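Local coordinates for protein alpha-L-arabinosidase (Xanthomonas axonopodis pv. citri, PDB 6D25) that probably removes alpha-L-arabinofuranosyl side groups from arabinoxylans, including doubly substituted internal units, as a trimeric arabinofuranosidase of family GH51, at residues A[73-78]-A[143-148]; A[162-167]-A[197-202]; A[304-309]-A[363-368]; A[427-432]-A[454-459]. All blocks are in the same frame, centred on the assembly; numbering follows the deposited sequence.

Contact 1. Residues A[73-78]-A[143-148]; sequences PNTHGY and TELLGT
Leu-145 meets Tyr-78 through a single branch: its CD2 methyl comes within 3.7 Å of Tyr-78 CD2, approaching the ring obliquely, the two side chains running alongside in opposite senses. The same methyl lies 4.4 Å from Thr-75 CG2, a looser touch, so one leucine spans both strands of a small hairpin. It can do so because its CG stands anti to the backbone N (chi1 -175°), carrying the branched end off the last turn of helix 136-146. Val-83 of helix 80-88 touches both Leu-145 and Tyr-78 and extends the apolar patch.

The phenol hydroxyl is fixed by a hydrogen bond to Glu-138 O; the ring meets Phe-142 with the planes at about 50°, and His-76 O lies 4.2 Å above the Tyr-78 ring plane, offset toward its rim. Further out, Asn-74 OD1 accepts from Gly-77 N at 2.9 Å, an Asx motif that braces the turn, while Thr-75 OG1 is hydrogen-bonded to Asn-80 OD1. His-76 and Gly-77 both take the positive phi of a type I' turn. Paired backbone bonds between Thr-75 and Tyr-78 close a beta hairpin with a two-residue type I' turn, here laid against the C-terminal end of a helix that itself finishes in a Schellman motif at Gly-147.

Contact 2. Residues A[162-167]-A[197-202]; sequences EEIAQW and FGVGNE
Helix-on-strand packing in a (beta/alpha)8 barrel is the setting here: helix 161-172, which follows strand 149-154, lies outside the next strand, 196-199, and runs antiparallel to it. The short axes of 162-167 and 197-199 stand 11.3 Å apart at 174°.

Phe-197 fills much of that gap. Its CZ comes to 3.8 Å from Ile-164 CB and 3.9 Å from Ile-164 CG2, the latter methyl lying at the ring edge, in plane. In Ile-164, CG1 takes the crowded position between the backbone N and the carbonyl carbon (chi1 59°), which sends CD1 on toward Val-199 CG1, a loose 4.5 Å contact. Trp-167, one turn further along the helix, brings CE3 obliquely to 4.3 Å from Phe-197 CZ. Its indole stacks on Trp-107, and its NE1 is hydrogen-bonded to Thr-136 OG1.

Just after the strand come Asn-201 and Glu-202; an Asn-Glu pair at the end of the fourth strand is familiar from clan GH-A glycosidases, consistent with a place near the active site. Since no hydrogen bond crosses between the two segments, shape and apolar burial hold them together, with the one polar atom of the indole satisfied elsewhere.

Contact 3. Residues A[304-309]-A[363-368]; sequences KHSAIM and AERVRM
Helix 304-309 and the loop of 363-368 that leads into strand 366-368 have their nearest CA atoms at Ser-306 and Arg-365, 7.0 Å apart. This is a joint of the (beta/alpha)8 barrel: the outer helix 285-312 packs where the chain enters the eighth strand, 366-371.

Arg-365 does most of the work. Its CG points anti to the backbone N, and the chain then bends at chi2 (68°) and chi3 (76°), bringing the guanidinium flat against Met-309. At the start of the bend, Arg-365 CG lies 3.6 Å from Ser-306 OG, a plain van der Waals contact, as that hydroxyl is engaged by Ile-302 O within its own helix. The methionine passes slantwise over the arginine, with Met-309 CE lying 3.8 Å from Arg-365 NH1. Leu-320 of the neighbouring strand touches all three residues.

The buried positive charge is answered nearby: NH1 forms a salt bridge with Asp-313 and a hydrogen bond with Val-318 O, and NH2 a salt bridge with Asp-310. The two aspartates balance the charge, and the three partners together would fix the rotation of the planar group. On one face of that plane, centred over it, sits Met-309 CB, 3.6 Å from Arg-365 CZ.

Contact 4. Residues A[427-432]-A[454-459]; sequences PAVHGS and ATVSVQ
Val-429 reaches across to Ala-454 and Val-456 with its two methyls, each serving a different partner. At the fork, Val-429 CB stays 4.9 Å from Val-456 CG2, the nearer of its two partners, so the meeting is left to the branches. CG2, anti to the carbonyl carbon, goes to Ala-454 and lies 3.9 Å from that residue's CB. The other branch, CG1, is anti to the backbone N (chi1 174°) and faces Val-456, whose CG2 is 4.3 Å away. One valine thus rests against two residues that, being two apart on an extended strand, project from the same side of it; Thr-455 between them points away.

No hydrogen bond joins the segments, and their strands are not neighbours in a sheet. Each has its own backbone partners: Ala-428 and His-430 bond to Leu-448 and Thr-446, whereas Ala-454 pairs with Leu-509. The apolar cluster is continued by Leu-414 against Val-429, Leu-509 against Val-456, and the N-terminal strand 29-36, which brings Val-31 to Val-429 and Val-29 to Ala-454. Aliphatic groups meeting in this way between strands hydrogen-bonded elsewhere pack the interior of a beta sandwich, consistent with the jelly-roll C-terminal domain of GH51 enzymes.

Overall arrangement
From the N terminus, the four contacts follow one another in series; none nests in or crosses another. Contact 1 closes a loop of 64 intervening residues, and contact 2 then spans 29 residues within the barrel, at its fourth strand. Contact 3 spans 53 and reaches the eighth strand of the same parallel sheet, its centre about 24 Å from that of contact 2. Contact 4 closes 21 residues, its centre about 44 Å from that of contact 2. Contact 1 thus ties a peripheral hairpin to the barrel's outer layer, contacts 2 and 3 join helices to strands of the barrel, and contact 4 lies within the beta sandwich.

Contact 1. Residues A[73-78]-A[143-148]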
loop_
_atom_site.group_PDB
_atom_site.type_symbol
_atom_site.label_atom_id
_atom_site.label_comp_id
_atom_site.label_asym_id
_atom_site.label_seq_id
_atom_site.Cartn_x
_atom_site.Cartn_y
_atom_site.Cartn_z
ATOM N N PRO A 73 35.349 17.062 22.278
ATOM C CA PRO A 73 35.425 15.984 23.263
ATOM C C PRO A 73 34.163 15.105 23.214
ATOM O O PRO A 73 33.013 15.624 23.250
ATOM C CB PRO A 73 35.570 16.690 24.621
ATOM C CG PRO A 73 36.223 18.023 24.273
ATOM C CD PRO A 73 35.701 18.367 22.910
ATOM N N ASN A 74 34.381 13.797 23.102
ATOM C CA ASN A 74 33.249 12.925 22.818
ATOM C C ASN A 74 33.474 11.547 23.433
ATOM O O ASN A 74 34.608 11.153 23.712
ATOM C CB ASN A 74 32.990 12.855 21.305
ATOM C CG ASN A 74 34.063 12.066 20.591
ATOM O OD1 ASN A 74 33.950 10.830 20.520
ATOM N ND2 ASN A 74 35.069 12.755 20.061
ATOM N N THR A 75 32.365 10.853 23.649
ATOM C CA THR A 75 32.342 9.498 24.143
ATOM C C THR A 75 31.718 8.624 23.058
ATOM O O THR A 75 30.517 8.737 22.808
ATOM C CB THR A 75 31.551 9.393 25.459
ATOM O OG1 THR A 75 32.209 10.225 26.418
ATOM C CG2 THR A 75 31.422 7.989 26.008
ATOM N N HIS A 76 32.550 7.805 22.399
ATOM C CA HIS A 76 32.092 6.928 21.285
ATOM C C HIS A 76 31.373 7.755 20.208
ATOM O O HIS A 76 30.477 7.239 19.556
ATOM C CB HIS A 76 31.196 5.798 21.807
ATOM C CG HIS A 76 31.881 4.911 22.783
ATOM N ND1 HIS A 76 33.079 4.253 22.495
ATOM C CD2 HIS A 76 31.547 4.577 24.045
ATOM C CE1 HIS A 76 33.445 3.539 23.548
ATOM N NE2 HIS A 76 32.516 3.718 24.517
ATOM N N GLY A 77 31.774 9.009 20.016
ATOM C CA GLY A 77 31.238 9.853 18.945
ATOM C C GLY A 77 30.132 10.798 19.402
ATOM O O GLY A 77 29.743 11.678 18.629
ATOM N N TYR A 78 29.637 10.648 20.632
ATOM C CA TYR A 78 28.639 11.566 21.186
ATOM C C TYR A 78 29.351 12.690 21.942
ATOM O O TYR A 78 30.134 12.424 22.826
ATOM C CB TYR A 78 27.697 10.861 22.157
ATOM C CG TYR A 78 27.182 9.528 21.707
ATOM C CD1 TYR A 78 26.364 9.432 20.607
ATOM C CD2 TYR A 78 27.494 8.368 22.395
ATOM C CE1 TYR A 78 25.917 8.200 20.165
ATOM C CE2 TYR A 78 27.029 7.126 21.987
ATOM C CZ TYR A 78 26.260 7.048 20.842
ATOM O OH TYR A 78 25.803 5.850 20.408
ATOM N N THR A 143 20.713 6.358 23.736
ATOM C CA THR A 143 19.649 6.307 24.751
ATOM C C THR A 143 20.155 5.591 26.006
ATOM O O THR A 143 19.857 6.053 27.119
ATOM C CB THR A 143 18.332 5.688 24.255
ATOM O OG1 THR A 143 18.510 4.298 23.951
ATOM C CG2 THR A 143 17.787 6.445 23.054
ATOM N N GLU A 144 20.934 4.518 25.854
ATOM C CA GLU A 144 21.441 3.807 27.025
ATOM C C GLU A 144 22.452 4.673 27.779
ATOM O O GLU A 144 22.439 4.660 29.004
ATOM C CB GLU A 144 22.038 2.451 26.656
ATOM C CG GLU A 144 20.958 1.467 26.262
ATOM C CD GLU A 144 21.319 0.011 26.315
ATOM O OE1 GLU A 144 22.553 -0.299 26.482
ATOM O OE2 GLU A 144 20.394 -0.821 26.143
ATOM N N LEU A 145 23.289 5.433 27.062
ATOM C CA LEU A 145 24.256 6.293 27.727
ATOM C C LEU A 145 23.525 7.344 28.576
ATOM O O LEU A 145 23.985 7.683 29.639
ATOM C CB LEU A 145 25.146 6.968 26.674
ATOM C CG LEU A 145 26.309 7.815 27.208
ATOM C CD1 LEU A 145 27.312 6.979 27.994
ATOM C CD2 LEU A 145 27.041 8.494 26.070
ATOM N N LEU A 146 22.402 7.880 28.081
ATOM C CA LEU A 146 21.629 8.871 28.828
ATOM C C LEU A 146 20.782 8.221 29.919
ATOM O O LEU A 146 20.262 8.955 30.739
ATOM C CB LEU A 146 20.662 9.630 27.919
ATOM C CG LEU A 146 21.279 10.564 26.862
ATOM C CD1 LEU A 146 20.212 11.387 26.174
ATOM C CD2 LEU A 146 22.316 11.480 27.402
ATOM N N GLY A 147 20.535 6.914 29.859
ATOM C CA GLY A 147 19.563 6.264 30.738
ATOM C C GLY A 147 18.133 6.635 30.359
ATOM O O GLY A 147 17.258 6.638 31.231
ATOM N N THR A 148 17.866 6.916 29.081
ATOM C CA THR A 148 16.525 7.342 28.600
ATOM C C THR A 148 15.877 6.231 27.759
ATOM O O THR A 148 16.539 5.236 27.382
ATOM C CB THR A 148 16.625 8.663 27.820
ATOM O OG1 THR A 148 15.319 9.243 27.785
ATOM C CG2 THR A 148 17.128 8.486 26.395
#

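Contact 2. Residues A[162-167]-A[197-202]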
loop_
_atom_site.group_PDB
_atom_site.type_symbol
_atom_site.label_atom_id
_atom_site.label_comp_id
_atom_site.label_asym_id
_atom_site.label_seq_id
_atom_site.Cartn_x
_atom_site.Cartn_y
_atom_site.Cartn_z
ATOM N N GLU A 162 6.858 -4.693 5.870
ATOM C CA GLU A 162 7.913 -5.608 6.254
ATOM C C GLU A 162 9.108 -4.815 6.814
ATOM O O GLU A 162 9.852 -5.364 7.628
ATOM C CB GLU A 162 8.297 -6.530 5.088
ATOM C CG GLU A 162 9.398 -5.999 4.185
ATOM C CD GLU A 162 9.455 -6.667 2.831
ATOM O OE1 GLU A 162 10.109 -7.781 2.738
ATOM O OE2 GLU A 162 8.823 -6.103 1.882
ATOM N N GLU A 163 9.312 -3.552 6.405
ATOM C CA GLU A 163 10.471 -2.834 6.904
ATOM C C GLU A 163 10.371 -2.586 8.420
ATOM O O GLU A 163 11.332 -2.877 9.146
ATOM C CB GLU A 163 10.671 -1.470 6.231
ATOM C CG GLU A 163 11.346 -1.596 4.912
ATOM C CD GLU A 163 11.881 -0.323 4.290
ATOM O OE1 GLU A 163 11.590 -0.163 3.090
ATOM O OE2 GLU A 163 12.620 0.446 4.978
ATOM N N ILE A 164 9.283 -2.026 8.920
ATOM C CA ILE A 164 9.199 -1.806 10.350
ATOM C C ILE A 164 9.141 -3.148 11.103
ATOM O O ILE A 164 9.638 -3.225 12.212
ATOM C CB ILE A 164 8.049 -0.862 10.756
ATOM C CG1 ILE A 164 6.679 -1.382 10.320
ATOM C CG2 ILE A 164 8.334 0.524 10.261
ATOM C CD1 ILE A 164 5.534 -0.510 10.777
ATOM N N ALA A 165 8.560 -4.195 10.515
ATOM C CA ALA A 165 8.526 -5.483 11.153
ATOM C C ALA A 165 9.959 -6.004 11.386
ATOM O O ALA A 165 10.315 -6.486 12.483
ATOM C CB ALA A 165 7.739 -6.483 10.333
ATOM N N GLN A 166 10.760 -5.893 10.364
ATOM C CA GLN A 166 12.164 -6.377 10.455
ATOM C C GLN A 166 12.969 -5.478 11.397
ATOM O O GLN A 166 13.820 -5.947 12.098
ATOM C CB GLN A 166 12.786 -6.463 9.063
ATOM C CG GLN A 166 12.165 -7.614 8.254
ATOM C CD GLN A 166 12.957 -7.989 7.034
ATOM O OE1 GLN A 166 13.621 -7.136 6.468
ATOM N NE2 GLN A 166 12.880 -9.253 6.639
ATOM N N TRP A 167 12.686 -4.192 11.397
ATOM C CA TRP A 167 13.433 -3.270 12.254
ATOM C C TRP A 167 13.209 -3.611 13.730
ATOM O O TRP A 167 14.159 -3.638 14.499
ATOM C CB TRP A 167 13.012 -1.822 11.999
ATOM C CG TRP A 167 13.963 -0.786 12.486
ATOM C CD1 TRP A 167 15.248 -0.974 12.892
ATOM C CD2 TRP A 167 13.729 0.625 12.556
ATOM N NE1 TRP A 167 15.825 0.229 13.186
ATOM C CE2 TRP A 167 14.933 1.226 12.985
ATOM C CE3 TRP A 167 12.633 1.445 12.284
ATOM C CZ2 TRP A 167 15.060 2.592 13.154
ATOM C CZ3 TRP A 167 12.768 2.810 12.433
ATOM C CH2 TRP A 167 13.974 3.368 12.834
ATOM N N PHE A 197 6.819 2.858 19.847
ATOM C CA PHE A 197 7.041 2.730 18.409
ATOM C C PHE A 197 5.912 3.475 17.682
ATOM O O PHE A 197 4.725 3.114 17.830
ATOM C CB PHE A 197 7.059 1.257 17.986
ATOM C CG PHE A 197 7.669 1.025 16.634
ATOM C CD1 PHE A 197 6.972 1.311 15.488
ATOM C CD2 PHE A 197 8.969 0.562 16.524
ATOM C CE1 PHE A 197 7.537 1.106 14.233
ATOM C CE2 PHE A 197 9.566 0.383 15.283
ATOM C CZ PHE A 197 8.857 0.682 14.147
ATOM N N GLY A 198 6.283 4.534 16.978
ATOM C CA GLY A 198 5.338 5.346 16.180
ATOM C C GLY A 198 5.063 4.709 14.828
ATOM O O GLY A 198 5.986 4.413 14.054
ATOM N N VAL A 199 3.808 4.484 14.539
ATOM C CA VAL A 199 3.402 3.826 13.295
ATOM C C VAL A 199 2.931 4.884 12.308
ATOM O O VAL A 199 1.729 5.008 12.020
ATOM C CB VAL A 199 2.375 2.720 13.548
ATOM C CG1 VAL A 199 2.112 1.919 12.297
ATOM C CG2 VAL A 199 2.830 1.784 14.650
ATOM N N GLY A 200 3.914 5.619 11.789
ATOM C CA GLY A 200 3.683 6.727 10.839
ATOM C C GLY A 200 3.688 8.063 11.524
ATOM O O GLY A 200 3.331 8.163 12.691
ATOM N N ASN A 201 4.129 9.086 10.804
ATOM C CA ASN A 201 4.309 10.460 11.333
ATOM C C ASN A 201 3.624 11.449 10.357
ATOM O O ASN A 201 3.796 11.400 9.186
ATOM C CB ASN A 201 5.794 10.753 11.516
ATOM C CG ASN A 201 6.548 9.630 12.222
ATOM O OD1 ASN A 201 6.555 9.581 13.479
ATOM N ND2 ASN A 201 7.029 8.617 11.457
ATOM N N GLU A 202 2.747 12.290 10.816
ATOM C CA GLU A 202 2.184 13.367 9.960
ATOM C C GLU A 202 1.621 12.751 8.649
ATOM O O GLU A 202 1.890 13.227 7.542
ATOM C CB GLU A 202 3.228 14.481 9.705
ATOM C CG GLU A 202 3.665 15.303 10.952
ATOM C CD GLU A 202 4.026 16.803 10.764
ATOM O OE1 GLU A 202 4.138 17.262 9.582
ATOM O OE2 GLU A 202 4.178 17.571 11.827
#

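Contact 3. Residues A[304-309]-A[363-368]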
loop_
_atom_site.group_PDB
_atom_site.type_symbol
_atom_site.label_atom_id
_atom_site.label_comp_id
_atom_site.label_asym_id
_atom_site.label_seq_id
_atom_site.Cartn_x
_atom_site.Cartn_y
_atom_site.Cartn_z
ATOM N N LYS A 304 -10.766 19.148 23.716
ATOM C CA LYS A 304 -11.698 18.700 22.673
ATOM C C LYS A 304 -11.251 17.366 22.084
ATOM O O LYS A 304 -12.111 16.500 21.859
ATOM C CB LYS A 304 -11.880 19.785 21.617
ATOM C CG LYS A 304 -12.745 20.925 22.121
ATOM C CD LYS A 304 -12.955 22.053 21.164
ATOM C CE LYS A 304 -13.850 23.105 21.792
ATOM N NZ LYS A 304 -13.905 24.320 20.953
ATOM N N HIS A 305 -9.968 17.189 21.805
ATOM C CA HIS A 305 -9.498 15.857 21.340
ATOM C C HIS A 305 -9.762 14.785 22.405
ATOM O O HIS A 305 -10.179 13.679 22.059
ATOM C CB HIS A 305 -8.019 15.891 20.949
ATOM C CG HIS A 305 -7.731 16.620 19.669
ATOM N ND1 HIS A 305 -8.281 16.227 18.448
ATOM C CD2 HIS A 305 -6.937 17.685 19.417
ATOM C CE1 HIS A 305 -7.849 17.047 17.508
ATOM N NE2 HIS A 305 -7.020 17.942 18.072
ATOM N N SER A 306 -9.539 15.102 23.692
ATOM C CA SER A 306 -9.809 14.123 24.790
ATOM C C SER A 306 -11.281 13.738 24.796
ATOM O O SER A 306 -11.610 12.583 24.999
ATOM C CB SER A 306 -9.398 14.685 26.143
ATOM O OG SER A 306 -7.998 14.904 26.182
ATOM N N ALA A 307 -12.175 14.690 24.599
ATOM C CA ALA A 307 -13.598 14.371 24.685
ATOM C C ALA A 307 -13.983 13.413 23.555
ATOM O O ALA A 307 -14.831 12.510 23.734
ATOM C CB ALA A 307 -14.425 15.640 24.658
ATOM N N ILE A 308 -13.386 13.574 22.387
ATOM C CA ILE A 308 -13.634 12.617 21.309
ATOM C C ILE A 308 -13.075 11.234 21.679
ATOM O O ILE A 308 -13.738 10.203 21.433
ATOM C CB ILE A 308 -13.048 13.137 19.972
ATOM C CG1 ILE A 308 -13.751 14.420 19.542
ATOM C CG2 ILE A 308 -13.151 12.058 18.903
ATOM C CD1 ILE A 308 -13.044 15.180 18.494
ATOM N N MET A 309 -11.869 11.194 22.225
ATOM C CA MET A 309 -11.270 9.927 22.640
ATOM C C MET A 309 -12.138 9.254 23.714
ATOM O O MET A 309 -12.269 8.035 23.688
ATOM C CB MET A 309 -9.842 10.112 23.160
ATOM C CG MET A 309 -8.913 10.592 22.086
ATOM S SD MET A 309 -7.263 10.983 22.644
ATOM C CE MET A 309 -6.514 9.341 22.713
ATOM N N ALA A 363 -3.602 15.084 33.086
ATOM C CA ALA A 363 -2.605 14.006 33.268
ATOM C C ALA A 363 -3.240 12.619 33.132
ATOM O O ALA A 363 -2.512 11.664 32.922
ATOM C CB ALA A 363 -1.948 14.144 34.627
ATOM N N GLU A 364 -4.549 12.479 33.301
ATOM C CA GLU A 364 -5.131 11.121 33.130
ATOM C C GLU A 364 -5.086 10.676 31.659
ATOM O O GLU A 364 -4.888 9.478 31.391
ATOM C CB GLU A 364 -6.546 10.956 33.686
ATOM C CG GLU A 364 -7.438 12.153 33.497
ATOM C CD GLU A 364 -7.105 13.323 34.431
ATOM O OE1 GLU A 364 -6.664 14.428 33.886
ATOM O OE2 GLU A 364 -7.220 13.113 35.710
ATOM N N ARG A 365 -5.192 11.621 30.735
ATOM C CA ARG A 365 -5.247 11.253 29.305
ATOM C C ARG A 365 -3.917 11.562 28.622
ATOM O O ARG A 365 -3.444 10.762 27.822
ATOM C CB ARG A 365 -6.398 11.993 28.635
ATOM C CG ARG A 365 -6.475 11.773 27.123
ATOM C CD ARG A 365 -6.854 10.368 26.663
ATOM N NE ARG A 365 -8.272 10.109 26.836
ATOM C CZ ARG A 365 -8.867 8.983 26.437
ATOM N NH1 ARG A 365 -8.137 8.037 25.852
ATOM N NH2 ARG A 365 -10.185 8.825 26.603
ATOM N N VAL A 366 -3.355 12.747 28.879
ATOM C CA VAL A 366 -2.114 13.145 28.246
ATOM C C VAL A 366 -0.949 12.573 29.055
ATOM O O VAL A 366 -0.669 13.065 30.184
ATOM C CB VAL A 366 -1.997 14.672 28.113
ATOM C CG1 VAL A 366 -0.704 15.049 27.405
ATOM C CG2 VAL A 366 -3.187 15.264 27.362
ATOM N N ARG A 367 -0.306 11.551 28.500
ATOM C CA ARG A 367 0.674 10.802 29.280
ATOM C C ARG A 367 2.043 10.782 28.584
ATOM O O ARG A 367 2.983 10.187 29.129
ATOM C CB ARG A 367 0.171 9.372 29.515
ATOM C CG ARG A 367 -1.147 9.332 30.278
ATOM C CD ARG A 367 -1.551 7.999 30.848
ATOM N NE ARG A 367 -1.816 6.980 29.895
ATOM C CZ ARG A 367 -3.027 6.556 29.510
ATOM N NH1 ARG A 367 -3.067 5.488 28.735
ATOM N NH2 ARG A 367 -4.135 7.174 29.873
ATOM N N MET A 368 2.167 11.446 27.449
ATOM C CA MET A 368 3.453 11.637 26.774
ATOM C C MET A 368 3.405 12.961 25.996
ATOM O O MET A 368 2.356 13.343 25.480
ATOM C CB MET A 368 3.736 10.521 25.753
ATOM C CG MET A 368 3.740 9.113 26.352
ATOM S SD MET A 368 4.074 7.845 25.074
ATOM C CE MET A 368 5.788 8.259 24.718
#

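Contact 4. Residues A[427-432]-A[454-459]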
loop_
_atom_site.group_PDB
_atom_site.type_symbol
_atom_site.label_atom_id
_atom_site.label_comp_id
_atom_site.label_asym_id
_atom_site.label_seq_id
_atom_site.Cartn_x
_atom_site.Cartn_y
_atom_site.Cartn_z
ATOM N N PRO A 427 -4.629 35.080 30.592
ATOM C CA PRO A 427 -4.553 35.170 32.055
ATOM C C PRO A 427 -3.252 35.871 32.483
ATOM O O PRO A 427 -2.205 35.581 31.923
ATOM C CB PRO A 427 -4.620 33.710 32.564
ATOM C CG PRO A 427 -4.275 32.878 31.350
ATOM C CD PRO A 427 -4.799 33.669 30.171
ATOM N N ALA A 428 -3.337 36.785 33.459
ATOM C CA ALA A 428 -2.169 37.462 33.953
ATOM C C ALA A 428 -1.185 36.443 34.576
ATOM O O ALA A 428 0.019 36.551 34.383
ATOM C CB ALA A 428 -2.556 38.515 34.947
ATOM N N VAL A 429 -1.723 35.491 35.340
ATOM C CA VAL A 429 -0.905 34.477 35.999
ATOM C C VAL A 429 -1.519 33.109 35.737
ATOM O O VAL A 429 -2.749 32.934 35.705
ATOM C CB VAL A 429 -0.788 34.749 37.512
ATOM C CG1 VAL A 429 -0.060 33.633 38.262
ATOM C CG2 VAL A 429 -0.098 36.093 37.783
ATOM N N HIS A 430 -0.621 32.159 35.530
ATOM C CA HIS A 430 -0.965 30.782 35.255
ATOM C C HIS A 430 -0.067 29.899 36.124
ATOM O O HIS A 430 1.046 30.298 36.453
ATOM C CB HIS A 430 -0.702 30.504 33.764
ATOM C CG HIS A 430 -1.379 29.305 33.209
ATOM N ND1 HIS A 430 -0.832 28.027 33.311
ATOM C CD2 HIS A 430 -2.513 29.186 32.485
ATOM C CE1 HIS A 430 -1.622 27.178 32.674
ATOM N NE2 HIS A 430 -2.667 27.847 32.169
ATOM N N GLY A 431 -0.542 28.711 36.505
ATOM C CA GLY A 431 0.301 27.880 37.380
ATOM C C GLY A 431 -0.183 26.448 37.458
ATOM O O GLY A 431 -1.165 26.097 36.810
ATOM N N SER A 432 0.532 25.637 38.225
ATOM C CA SER A 432 0.161 24.269 38.463
ATOM C C SER A 432 0.898 23.818 39.729
ATOM O O SER A 432 1.766 24.533 40.234
ATOM C CB SER A 432 0.517 23.383 37.268
ATOM O OG SER A 432 1.925 23.367 37.066
ATOM N N ALA A 454 2.835 40.867 39.966
ATOM C CA ALA A 454 1.622 40.355 40.566
ATOM C C ALA A 454 1.901 39.964 42.025
ATOM O O ALA A 454 3.035 39.586 42.397
ATOM C CB ALA A 454 1.098 39.182 39.779
ATOM N N THR A 455 0.868 40.104 42.848
ATOM C CA THR A 455 0.865 39.540 44.182
ATOM C C THR A 455 -0.043 38.311 44.169
ATOM O O THR A 455 -1.238 38.466 43.876
ATOM C CB THR A 455 0.351 40.531 45.226
ATOM O OG1 THR A 455 1.187 41.678 45.099
ATOM C CG2 THR A 455 0.433 39.995 46.643
ATOM N N VAL A 456 0.510 37.141 44.448
ATOM C CA VAL A 456 -0.268 35.925 44.400
ATOM C C VAL A 456 -0.438 35.398 45.830
ATOM O O VAL A 456 0.534 35.215 46.558
ATOM C CB VAL A 456 0.377 34.882 43.481
ATOM C CG1 VAL A 456 -0.533 33.671 43.309
ATOM C CG2 VAL A 456 0.706 35.448 42.115
ATOM N N SER A 457 -1.680 35.154 46.225
ATOM C CA SER A 457 -1.992 34.684 47.555
ATOM C C SER A 457 -2.727 33.338 47.452
ATOM O O SER A 457 -3.832 33.276 46.939
ATOM C CB SER A 457 -2.806 35.721 48.262
ATOM O OG SER A 457 -3.187 35.255 49.536
ATOM N N VAL A 458 -2.038 32.269 47.851
ATOM C CA VAL A 458 -2.550 30.904 47.691
ATOM C C VAL A 458 -2.875 30.330 49.075
ATOM O O VAL A 458 -1.990 30.155 49.927
ATOM C CB VAL A 458 -1.531 30.006 46.984
ATOM C CG1 VAL A 458 -2.083 28.608 46.797
ATOM C CG2 VAL A 458 -1.062 30.603 45.669
ATOM N N GLN A 459 -4.151 30.021 49.241
ATOM C CA GLN A 459 -4.669 29.291 50.396
ATOM C C GLN A 459 -4.340 27.793 50.195
ATOM O O GLN A 459 -4.759 27.202 49.208
ATOM C CB GLN A 459 -6.172 29.558 50.457
ATOM C CG GLN A 459 -6.910 28.786 51.535
ATOM C CD GLN A 459 -6.747 29.419 52.896
ATOM O OE1 GLN A 459 -6.388 30.596 53.032
ATOM N NE2 GLN A 459 -7.021 28.613 53.904
#